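Local coordinates for protein succinylglutamate desuccinylase (Vibrio parahaemolyticus, PDB 2BCO) that probably hydrolyses N-succinylglutamate to succinate and glutamate with one bound zinc ion, the last step of arginine breakdown by the succinyltransferase pathway, at residues V193-S198 with G337-D342. Sequence-based numbering, arbitrary orientation.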
loop_
_atom_site.group_PDB
_atom_site.type_symbol
_atom_site.label_atom_id
_atom_site.label_comp_id
_atom_site.label_asym_id
_atom_site.label_seq_id
_atom_site.Cartn_x
_atom_site.Cartn_y
_atom_site.Cartn_z
ATOM N N VAL A 193 -1.725 -0.707 -12.306
ATOM C CA VAL A 193 -1.212 -1.658 -11.330
ATOM C C VAL A 193 0.074 -2.270 -11.868
ATOM O O VAL A 193 0.118 -2.750 -12.996
ATOM C CB VAL A 193 -2.199 -2.802 -11.036
ATOM C CG1 VAL A 193 -1.681 -3.638 -9.867
ATOM C CG2 VAL A 193 -3.570 -2.232 -10.708
ATOM N N LEU A 194 1.124 -2.226 -11.062
ATOM C CA LEU A 194 2.416 -2.782 -11.445
ATOM C C LEU A 194 2.512 -4.172 -10.784
ATOM O O LEU A 194 2.366 -4.302 -9.567
ATOM C CB LEU A 194 3.544 -1.874 -10.934
ATOM C CG LEU A 194 4.938 -1.913 -11.581
ATOM C CD1 LEU A 194 5.979 -1.602 -10.513
ATOM C CD2 LEU A 194 5.223 -3.268 -12.216
ATOM N N LEU A 195 2.724 -5.204 -11.591
ATOM C CA LEU A 195 2.845 -6.560 -11.079
ATOM C C LEU A 195 4.328 -6.829 -10.821
ATOM O O LEU A 195 5.100 -6.955 -11.763
ATOM C CB LEU A 195 2.317 -7.556 -12.110
ATOM C CG LEU A 195 0.894 -7.324 -12.611
ATOM C CD1 LEU A 195 0.570 -8.338 -13.682
ATOM C CD2 LEU A 195 -0.094 -7.419 -11.464
ATOM N N SER A 196 4.735 -6.903 -9.559
ATOM C CA SER A 196 6.143 -7.154 -9.254
ATOM C C SER A 196 6.601 -8.507 -9.795
ATOM O O SER A 196 5.810 -9.443 -9.875
ATOM C CB SER A 196 6.384 -7.125 -7.744
ATOM O OG SER A 196 6.225 -5.822 -7.221
ATOM N N ASN A 197 7.876 -8.605 -10.165
ATOM C CA ASN A 197 8.425 -9.864 -10.664
ATOM C C ASN A 197 9.504 -10.350 -9.704
ATOM O O ASN A 197 10.183 -11.329 -9.981
ATOM C CB ASN A 197 9.012 -9.699 -12.081
ATOM C CG ASN A 197 10.362 -8.985 -12.082
ATOM O OD1 ASN A 197 10.628 -8.140 -11.226
ATOM N ND2 ASN A 197 11.208 -9.308 -13.055
ATOM N N SER A 198 9.651 -9.678 -8.567
ATOM C CA SER A 198 10.670 -10.067 -7.595
ATOM C C SER A 198 10.237 -9.866 -6.131
ATOM O O SER A 198 9.637 -8.851 -5.787
ATOM C CB SER A 198 11.954 -9.277 -7.872
ATOM O OG SER A 198 13.015 -9.715 -7.046
ATOM N N GLY A 337 -8.255 -17.931 -11.978
ATOM C CA GLY A 337 -8.504 -16.897 -10.989
ATOM C C GLY A 337 -7.298 -16.043 -10.633
ATOM O O GLY A 337 -7.358 -15.240 -9.702
ATOM N N GLU A 338 -6.207 -16.216 -11.372
ATOM C CA GLU A 338 -4.976 -15.470 -11.139
ATOM C C GLU A 338 -4.654 -14.597 -12.356
ATOM O O GLU A 338 -4.712 -15.063 -13.499
ATOM C CB GLU A 338 -3.823 -16.453 -10.882
ATOM C CG GLU A 338 -2.432 -15.823 -10.802
ATOM C CD GLU A 338 -2.196 -15.032 -9.510
ATOM O OE1 GLU A 338 -1.102 -14.461 -9.366
ATOM O OE2 GLU A 338 -3.095 -14.982 -8.640
ATOM N N LEU A 339 -4.314 -13.334 -12.119
ATOM C CA LEU A 339 -3.989 -12.451 -13.231
ATOM C C LEU A 339 -2.540 -12.686 -13.636
ATOM O O LEU A 339 -1.620 -12.395 -12.867
ATOM C CB LEU A 339 -4.194 -10.973 -12.857
ATOM C CG LEU A 339 -4.078 -10.053 -14.085
ATOM C CD1 LEU A 339 -5.383 -10.122 -14.894
ATOM C CD2 LEU A 339 -3.783 -8.612 -13.668
ATOM N N VAL A 340 -2.342 -13.221 -14.839
ATOM C CA VAL A 340 -1.001 -13.496 -15.346
ATOM C C VAL A 340 -0.798 -12.772 -16.668
ATOM O O VAL A 340 -1.754 -12.278 -17.262
ATOM C CB VAL A 340 -0.770 -15.023 -15.580
ATOM C CG1 VAL A 340 -1.048 -15.799 -14.296
ATOM C CG2 VAL A 340 -1.655 -15.528 -16.727
ATOM N N TYR A 341 0.443 -12.689 -17.125
ATOM C CA TYR A 341 0.708 -12.028 -18.398
ATOM C C TYR A 341 1.449 -12.900 -19.414
ATOM O O TYR A 341 2.117 -13.876 -19.059
ATOM C CB TYR A 341 1.468 -10.717 -18.190
ATOM C CG TYR A 341 2.604 -10.770 -17.198
ATOM C CD1 TYR A 341 2.381 -10.553 -15.841
ATOM C CD2 TYR A 341 3.913 -10.971 -17.622
ATOM C CE1 TYR A 341 3.448 -10.523 -14.925
ATOM C CE2 TYR A 341 4.983 -10.945 -16.720
ATOM C CZ TYR A 341 4.742 -10.718 -15.378
ATOM O OH TYR A 341 5.799 -10.672 -14.502
ATOM N N ASP A 342 1.322 -12.513 -20.683
ATOM C CA ASP A 342 1.918 -13.216 -21.820
ATOM C C ASP A 342 1.137 -14.487 -22.150
ATOM O O ASP A 342 0.334 -14.437 -23.103
ATOM C CB ASP A 342 3.384 -13.569 -21.542
ATOM C CG ASP A 342 4.295 -12.370 -21.642
ATOM O OD1 ASP A 342 5.528 -12.548 -21.533
ATOM O OD2 ASP A 342 3.774 -11.250 -21.829
HETATM O O HOH W 1 6.580 -8.172 -13.759
HETATM O O HOH W 2 4.993 -11.325 -11.738
#
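Two waters grip the hydroxyl of Tyr341 and tie it to residues 193-198. One lies 2.7 Å from Tyr341 OH and donates to Leu195 O; the second, 3.0 Å from Tyr341 OH, donates to Ser196 O. These water bridges join the backbone at the exit of strand 192-195, in the zinc-dependent catalytic domain of an AspA/AstE-family hydrolase, to a tyrosine of the C-terminal strand 338-341. The strands are not paired, since the nearest CA atoms, those of Leu195 and Val340, are 9.0 Å apart; strand 258-267 hydrogen-bonds the backbone of Val193 and Leu195 and pairs antiparallel with strand 322-335, which in turn pairs antiparallel with 338-341. The gap is bridged by side chains and by the two waters. With chi1 -55° CG of Leu195 lies next to the backbone N, and the extended second torsion (chi2 176°) carries CD1 out to the Tyr341 ring, 3.6 Å from Tyr341 CD1, in an oblique approach. The leucine and tyrosine side chains reach across in opposing directions, overlapping alongside. Leu339 CD2 lies 4.4 Å from the same Leu195 CD1, a looser methyl contact. Ser196 O is also bonded by Arg177 NH2, and Arg177 N in turn donates to Glu338 OE2, so one arginine links both segments. At the exposed border, Asn197 approaches the tyrosine through its CB, 4.1 Å from Tyr341 OH.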